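Local coordinates for protein soluble lytic murein transglycosylase (Pseudomonas aeruginosa, PDB 5OHU) that probably cleaves the glycan strands of bacterial cell-wall peptidoglycan as a lytic transglycosylase, acting both from chain ends and within chains, at residues D469-F474 with G622-A627; G490-W495 with A627-V632; K180-L185 with T237-G242. All coordinates share one frame; numbering follows the deposited sequence.

Interaction 1: D469-F474 with G622-A627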
# COMPACT_ATOMS: atom_id res chain seq x y z
N ASP A 469 20.25 -11.62 -3.93
CA ASP A 469 19.86 -12.85 -4.62
C ASP A 469 19.00 -12.45 -5.81
O ASP A 469 17.79 -12.24 -5.68
CB ASP A 469 19.13 -13.81 -3.70
CG ASP A 469 18.97 -15.20 -4.31
OD1 ASP A 469 18.79 -15.29 -5.55
OD2 ASP A 469 19.02 -16.20 -3.56
N LEU A 470 19.63 -12.36 -6.98
CA LEU A 470 18.96 -11.91 -8.18
C LEU A 470 18.27 -13.04 -8.94
O LEU A 470 17.49 -12.77 -9.85
CB LEU A 470 19.96 -11.19 -9.08
CG LEU A 470 20.61 -9.96 -8.43
CD1 LEU A 470 21.45 -9.20 -9.47
CD2 LEU A 470 19.54 -9.03 -7.86
N ASP A 471 18.55 -14.29 -8.58
CA ASP A 471 17.77 -15.40 -9.12
C ASP A 471 16.36 -15.38 -8.54
O ASP A 471 15.37 -15.47 -9.28
CB ASP A 471 18.47 -16.73 -8.84
CG ASP A 471 19.66 -16.97 -9.76
OD1 ASP A 471 20.15 -15.99 -10.38
OD2 ASP A 471 20.11 -18.13 -9.87
N ILE A 472 16.24 -15.22 -7.22
CA ILE A 472 14.92 -15.20 -6.61
C ILE A 472 14.21 -13.90 -6.95
O ILE A 472 13.02 -13.90 -7.29
CB ILE A 472 15.01 -15.42 -5.09
CG1 ILE A 472 15.50 -16.83 -4.78
CG2 ILE A 472 13.64 -15.18 -4.45
CD1 ILE A 472 15.32 -17.22 -3.34
N ARG A 473 14.91 -12.77 -6.87
CA ARG A 473 14.24 -11.49 -7.07
C ARG A 473 13.83 -11.26 -8.52
O ARG A 473 12.96 -10.43 -8.77
CB ARG A 473 15.13 -10.34 -6.60
CG ARG A 473 15.24 -10.20 -5.07
CD ARG A 473 16.05 -8.96 -4.66
NE ARG A 473 15.40 -7.73 -5.09
CZ ARG A 473 16.05 -6.66 -5.54
NH1 ARG A 473 17.37 -6.68 -5.63
NH2 ARG A 473 15.37 -5.57 -5.92
N PHE A 474 14.42 -11.99 -9.47
CA PHE A 474 14.19 -11.74 -10.90
C PHE A 474 14.02 -13.06 -11.64
O PHE A 474 14.91 -13.53 -12.35
CB PHE A 474 15.31 -10.87 -11.46
CG PHE A 474 15.36 -9.53 -10.80
CD1 PHE A 474 14.36 -8.61 -11.05
CD2 PHE A 474 16.31 -9.23 -9.84
CE1 PHE A 474 14.33 -7.38 -10.41
CE2 PHE A 474 16.30 -7.99 -9.19
CZ PHE A 474 15.30 -7.07 -9.48
N GLY A 622 18.67 -6.99 -18.26
CA GLY A 622 19.66 -6.84 -19.32
C GLY A 622 20.88 -7.71 -19.11
O GLY A 622 21.36 -8.37 -20.04
N GLN A 623 21.39 -7.75 -17.87
CA GLN A 623 22.51 -8.63 -17.58
C GLN A 623 22.12 -10.09 -17.77
O GLN A 623 22.82 -10.86 -18.44
CB GLN A 623 23.03 -8.39 -16.16
CG GLN A 623 24.53 -8.62 -16.01
CD GLN A 623 25.36 -7.56 -16.74
OE1 GLN A 623 24.93 -6.42 -16.90
NE2 GLN A 623 26.55 -7.95 -17.19
N LYS A 624 20.98 -10.50 -17.19
CA LYS A 624 20.55 -11.90 -17.28
C LYS A 624 20.28 -12.30 -18.72
O LYS A 624 20.42 -13.48 -19.07
CB LYS A 624 19.31 -12.14 -16.42
CG LYS A 624 19.58 -12.07 -14.92
CD LYS A 624 18.30 -12.26 -14.10
CE LYS A 624 18.27 -13.60 -13.38
NZ LYS A 624 19.41 -13.74 -12.41
N LEU A 625 19.88 -11.36 -19.56
CA LEU A 625 19.62 -11.66 -20.96
C LEU A 625 20.85 -11.46 -21.84
O LEU A 625 20.76 -11.67 -23.05
CB LEU A 625 18.47 -10.79 -21.48
CG LEU A 625 17.12 -11.27 -20.94
CD1 LEU A 625 16.04 -10.20 -21.07
CD2 LEU A 625 16.72 -12.60 -21.63
N ASN A 626 22.00 -11.10 -21.25
CA ASN A 626 23.21 -10.79 -22.01
C ASN A 626 22.91 -9.74 -23.08
O ASN A 626 23.30 -9.86 -24.25
CB ASN A 626 23.82 -12.05 -22.63
CG ASN A 626 25.16 -11.77 -23.26
OD1 ASN A 626 25.89 -10.87 -22.84
ND2 ASN A 626 25.49 -12.53 -24.30
N ALA A 627 22.19 -8.71 -22.67
CA ALA A 627 21.77 -7.62 -23.55
C ALA A 627 21.75 -6.37 -22.68
O ALA A 627 20.69 -5.88 -22.28
CB ALA A 627 20.40 -7.91 -24.17

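Interaction 2: G490-W495 with A627-V632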
# COMPACT_ATOMS: atom_id res chain seq x y z
N GLY A 490 9.47 -5.16 -31.51
CA GLY A 490 10.51 -4.13 -31.51
C GLY A 490 10.85 -3.53 -30.16
O GLY A 490 11.24 -2.36 -30.08
N LEU A 491 10.73 -4.32 -29.09
CA LEU A 491 11.00 -3.84 -27.74
C LEU A 491 12.29 -4.44 -27.20
O LEU A 491 12.67 -5.56 -27.55
CB LEU A 491 9.86 -4.19 -26.78
CG LEU A 491 8.46 -3.77 -27.25
CD1 LEU A 491 7.43 -4.15 -26.21
CD2 LEU A 491 8.43 -2.28 -27.47
N HIS A 492 12.97 -3.66 -26.34
CA HIS A 492 14.05 -4.23 -25.54
C HIS A 492 13.45 -5.34 -24.69
O HIS A 492 12.50 -5.09 -23.93
CB HIS A 492 14.72 -3.17 -24.65
CG HIS A 492 15.34 -2.03 -25.39
ND1 HIS A 492 16.08 -1.05 -24.75
CD2 HIS A 492 15.34 -1.69 -26.70
CE1 HIS A 492 16.51 -0.17 -25.64
NE2 HIS A 492 16.07 -0.53 -26.83
N SER A 493 13.95 -6.56 -24.82
CA SER A 493 13.29 -7.66 -24.11
C SER A 493 13.47 -7.56 -22.60
O SER A 493 12.62 -8.06 -21.85
CB SER A 493 13.78 -9.00 -24.65
OG SER A 493 14.81 -9.52 -23.83
N SER A 494 14.52 -6.90 -22.12
CA SER A 494 14.64 -6.66 -20.69
C SER A 494 13.48 -5.82 -20.18
O SER A 494 13.05 -5.99 -19.03
CB SER A 494 15.96 -5.96 -20.37
OG SER A 494 16.03 -4.71 -21.02
N TRP A 495 12.95 -4.94 -21.01
CA TRP A 495 11.85 -4.08 -20.58
C TRP A 495 10.59 -4.90 -20.30
O TRP A 495 9.91 -4.67 -19.29
CB TRP A 495 11.58 -3.02 -21.64
CG TRP A 495 10.66 -1.91 -21.18
CD1 TRP A 495 10.59 -1.36 -19.92
CD2 TRP A 495 9.68 -1.25 -21.98
NE1 TRP A 495 9.62 -0.37 -19.90
CE2 TRP A 495 9.04 -0.29 -21.15
CE3 TRP A 495 9.27 -1.36 -23.32
CZ2 TRP A 495 8.02 0.55 -21.61
CZ3 TRP A 495 8.25 -0.53 -23.78
CH2 TRP A 495 7.65 0.42 -22.94
N ALA A 627 22.19 -8.71 -22.67
CA ALA A 627 21.77 -7.62 -23.55
C ALA A 627 21.75 -6.37 -22.68
O ALA A 627 20.69 -5.88 -22.28
CB ALA A 627 20.40 -7.91 -24.17
N PRO A 628 22.93 -5.82 -22.39
CA PRO A 628 23.04 -4.77 -21.37
C PRO A 628 22.11 -3.60 -21.63
O PRO A 628 21.94 -3.15 -22.77
CB PRO A 628 24.50 -4.32 -21.45
CG PRO A 628 25.19 -5.24 -22.45
CD PRO A 628 24.25 -6.35 -22.78
N GLN A 629 21.53 -3.11 -20.55
CA GLN A 629 20.51 -2.06 -20.55
C GLN A 629 20.97 -1.00 -19.56
O GLN A 629 21.00 -1.25 -18.35
CB GLN A 629 19.15 -2.65 -20.14
CG GLN A 629 17.99 -1.67 -20.03
CD GLN A 629 17.78 -0.83 -21.27
OE1 GLN A 629 18.15 0.35 -21.33
NE2 GLN A 629 17.18 -1.44 -22.27
N PRO A 630 21.38 0.17 -20.02
CA PRO A 630 21.66 1.27 -19.10
C PRO A 630 20.36 1.72 -18.42
O PRO A 630 19.26 1.49 -18.93
CB PRO A 630 22.22 2.37 -20.00
CG PRO A 630 21.78 2.02 -21.40
CD PRO A 630 21.54 0.54 -21.43
N ILE A 631 20.50 2.43 -17.30
CA ILE A 631 19.30 2.83 -16.55
C ILE A 631 18.36 3.67 -17.42
O ILE A 631 17.14 3.57 -17.31
CB ILE A 631 19.69 3.56 -15.25
CG1 ILE A 631 18.44 3.82 -14.38
CG2 ILE A 631 20.44 4.87 -15.53
CD1 ILE A 631 17.86 2.56 -13.74
N VAL A 632 18.92 4.53 -18.29
CA VAL A 632 18.16 5.15 -19.38
C VAL A 632 19.04 5.18 -20.63
O VAL A 632 20.27 5.25 -20.56
CB VAL A 632 17.67 6.58 -19.08
CG1 VAL A 632 16.45 6.57 -18.16
CG2 VAL A 632 18.82 7.41 -18.53
O HOH W 1 18.18 -5.02 -22.97

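Interaction 3: K180-L185 with T237-G242. With PO4 (phosphate ion), chain B.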
# COMPACT_ATOMS: atom_id res chain seq x y z
N LYS A 180 -17.83 16.72 21.24
CA LYS A 180 -17.42 15.41 20.74
C LYS A 180 -18.30 14.94 19.59
O LYS A 180 -17.81 14.25 18.68
CB LYS A 180 -17.43 14.38 21.86
CG LYS A 180 -16.49 14.72 23.00
CD LYS A 180 -16.72 13.80 24.17
CE LYS A 180 -15.76 14.08 25.30
NZ LYS A 180 -16.22 13.39 26.54
N VAL A 181 -19.59 15.27 19.61
CA VAL A 181 -20.42 15.05 18.43
C VAL A 181 -19.86 15.83 17.25
O VAL A 181 -19.72 15.30 16.14
CB VAL A 181 -21.88 15.45 18.71
CG1 VAL A 181 -22.77 15.10 17.50
CG2 VAL A 181 -22.38 14.77 19.97
N TRP A 182 -19.53 17.10 17.49
CA TRP A 182 -18.98 17.95 16.44
C TRP A 182 -17.69 17.38 15.85
O TRP A 182 -17.55 17.28 14.63
CB TRP A 182 -18.75 19.36 16.99
CG TRP A 182 -18.22 20.32 15.96
CD1 TRP A 182 -16.92 20.71 15.81
CD2 TRP A 182 -18.96 21.00 14.94
NE1 TRP A 182 -16.81 21.60 14.76
CE2 TRP A 182 -18.05 21.80 14.21
CE3 TRP A 182 -20.31 21.02 14.58
CZ2 TRP A 182 -18.45 22.61 13.14
CZ3 TRP A 182 -20.71 21.83 13.51
CH2 TRP A 182 -19.78 22.61 12.81
N LYS A 183 -16.74 16.98 16.71
CA LYS A 183 -15.51 16.37 16.20
C LYS A 183 -15.81 15.20 15.29
O LYS A 183 -15.18 15.04 14.24
CB LYS A 183 -14.63 15.85 17.33
CG LYS A 183 -13.61 16.74 17.97
CD LYS A 183 -14.19 17.45 19.11
CE LYS A 183 -13.10 18.06 19.98
NZ LYS A 183 -12.06 18.69 19.10
N ARG A 184 -16.72 14.32 15.70
CA ARG A 184 -16.96 13.15 14.88
C ARG A 184 -17.65 13.54 13.58
O ARG A 184 -17.37 12.96 12.52
CB ARG A 184 -17.79 12.11 15.64
CG ARG A 184 -17.76 10.76 14.92
CD ARG A 184 -18.75 9.77 15.48
NE ARG A 184 -18.65 8.52 14.75
CZ ARG A 184 -19.47 7.48 14.92
NH1 ARG A 184 -20.47 7.53 15.79
NH2 ARG A 184 -19.29 6.39 14.19
N LEU A 185 -18.55 14.51 13.64
CA LEU A 185 -19.15 15.05 12.42
C LEU A 185 -18.08 15.47 11.43
O LEU A 185 -18.12 15.10 10.25
CB LEU A 185 -20.06 16.21 12.80
CG LEU A 185 -20.78 17.12 11.80
CD1 LEU A 185 -21.11 16.44 10.52
CD2 LEU A 185 -22.07 17.60 12.47
N THR A 237 -17.78 28.02 12.35
CA THR A 237 -17.66 28.49 10.98
C THR A 237 -16.23 28.31 10.47
O THR A 237 -16.02 27.93 9.31
CB THR A 237 -18.12 29.94 10.92
OG1 THR A 237 -19.49 30.01 11.37
CG2 THR A 237 -18.05 30.49 9.50
N ALA A 238 -15.23 28.52 11.33
CA ALA A 238 -13.85 28.28 10.93
C ALA A 238 -13.61 26.81 10.63
O ALA A 238 -12.84 26.49 9.72
CB ALA A 238 -12.88 28.75 12.01
N ASP A 239 -14.23 25.90 11.39
CA ASP A 239 -14.13 24.48 11.09
C ASP A 239 -14.80 24.15 9.76
O ASP A 239 -14.25 23.40 8.95
CB ASP A 239 -14.77 23.66 12.22
CG ASP A 239 -13.76 23.22 13.26
OD1 ASP A 239 -12.61 22.94 12.89
OD2 ASP A 239 -14.14 23.16 14.44
N VAL A 240 -15.98 24.70 9.52
CA VAL A 240 -16.63 24.47 8.23
C VAL A 240 -15.72 24.91 7.09
O VAL A 240 -15.46 24.15 6.16
CB VAL A 240 -17.99 25.19 8.18
CG1 VAL A 240 -18.55 25.14 6.76
CG2 VAL A 240 -18.94 24.52 9.16
N VAL A 241 -15.20 26.13 7.19
CA VAL A 241 -14.41 26.69 6.10
C VAL A 241 -13.11 25.91 5.93
O VAL A 241 -12.70 25.61 4.80
CB VAL A 241 -14.18 28.19 6.35
CG1 VAL A 241 -13.07 28.73 5.46
CG2 VAL A 241 -15.49 28.94 6.12
N GLY A 242 -12.47 25.54 7.03
CA GLY A 242 -11.20 24.83 6.92
C GLY A 242 -11.35 23.49 6.25
O GLY A 242 -10.53 23.09 5.43
P PO4 B . -22.38 4.29 15.24
O1 PO4 B . -23.63 4.16 14.42
O2 PO4 B . -21.18 4.28 14.34
O3 PO4 B . -22.46 5.57 16.04
O4 PO4 B . -22.28 3.13 16.20

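Interaction 1: D469-F474 with G622-A627
K624, on the last turn of helix 605-624, reaches across to the short helical turn 470-473 and places its ammonium between L470 and D471. NZ forms a salt bridge with D471 OD1 at 3.1 Å, approaching on the anti side of the carboxylate and 31° out of its plane. The same NZ makes a weak hydrogen bond of 3.3 Å to L470 O, so it is held by one carboxylate oxygen and one backbone carbonyl. The lysine chain starts straight; the bend at chi3 (109°) then brings CE to 3.5 Å from F474 O, and a further bend at chi4 turns NZ toward L470 O and D471 OD1. D471 OD1 is shared, since N391 ND2 also donates to it. Both backbones are shaped by capping motifs. On one side D469 is the N-cap of the turn, its OD1 accepting from I472 N at 3.0 Å, from above the carboxylate plane. On the other, helix 605-624 closes in a Schellman motif in which N626 has positive phi and A627 N bonds to G622 O at 2.8 Å. The F474 ring itself leads away from K624 to lie edge-to-face against Y621 and at about 65° to Y617, both on helix 605-624.

Interaction 2: G490-W495 with A627-V632
S494 and Q629 have the nearest CA atoms across the segments, 7.5 Å apart, where the first turn of helix 493-504 faces the irregular chain that follows helix 605-624. The side chain of Q629 does most of the touching. Its CG lies anti to the backbone N (chi1 178°) and the chain then bends at chi2, bringing the amide to the edge of the H492 ring. There the atom modelled as NE2 is 2.7 Å from H492 ND1, near the imidazole plane, and the ring and amide planes are only 19° apart. The terminal O and N of the Q629 amide are probably interchanged, so this short separation does not settle which atom faces H492. H492 is the N-cap of helix 493-504; G490, with positive phi, ends the preceding helix 479-488 in a Schellman motif, so the contact sits at a tight helix-to-helix connection in the lysozyme-like SLT domain. Q629 CB and CG pass S494 OG at 3.8 Å, apolar carbon against hydroxyl. A water bridges the segments further along, 2.9 Å from S494 OG and donating to A627 O at 2.7 Å. S494 and Q629 both also rest on A618 of helix 605-624, while Q629 touches R569.

Interaction 3: K180-L185 with T237-G242
Between 180-185 and 237-242, one hydrogen bond runs from W182 NE1 to D239 OD2, 3.1 Å long with an N-H...O angle of 161°. The acceptor lies almost in the indole plane, but NE1 meets OD2 from above the carboxylate plane, by 44°. W182 turns its ring toward helix 235-251 with CG opposite the backbone N (chi1 -179°), and D239 CB sits at the ring edge, 3.9 Å from CZ2. The apolar side chains that meet across the segments are W182 CH2 and V240 CG2, 4.2 Å apart; M214 of helix 208-219 touches both residues. In this all-helical part of the chain the two segments meet at the indole edge, and one turn on, K186 of helix 178-190 adds a salt bridge to D239 OD1. Nearby E273 would probably favour protonation of D239, K186 and the indole N-H the carboxylate, so the net effect is uncertain. One phosphate lies about 3 Å from the D239 side chain. Another, like it probably from the crystallisation liquor, is gripped by the extended R184: NH1 donates to O3 and NH2 to O2, both at 2.8 Å. V155 O and K157 O, accepting from NE and NH2, steady the guanidinium.

Interactions 1 and 2 are neighbours, with centres 12 Å apart, and they share A627: the chain leaves helix 605-624 in 622-627 and continues directly into 627-632. Their segments alternate along the sequence, and they also touch directly, G622 N lying 3.6 Å from S494 CB. The end of that helix therefore packs against both 469-474 and 490-495, the latter within the SLT domain expected to carry the transglycosylase activity. Interaction 3 stands apart on the opposite side of the chain's centre, about 40 Å from interaction 1 and about 39 Å from interaction 2 between nearest atoms. It is complete in sequence before either opens, and the phosphate on R184 is bound far from both.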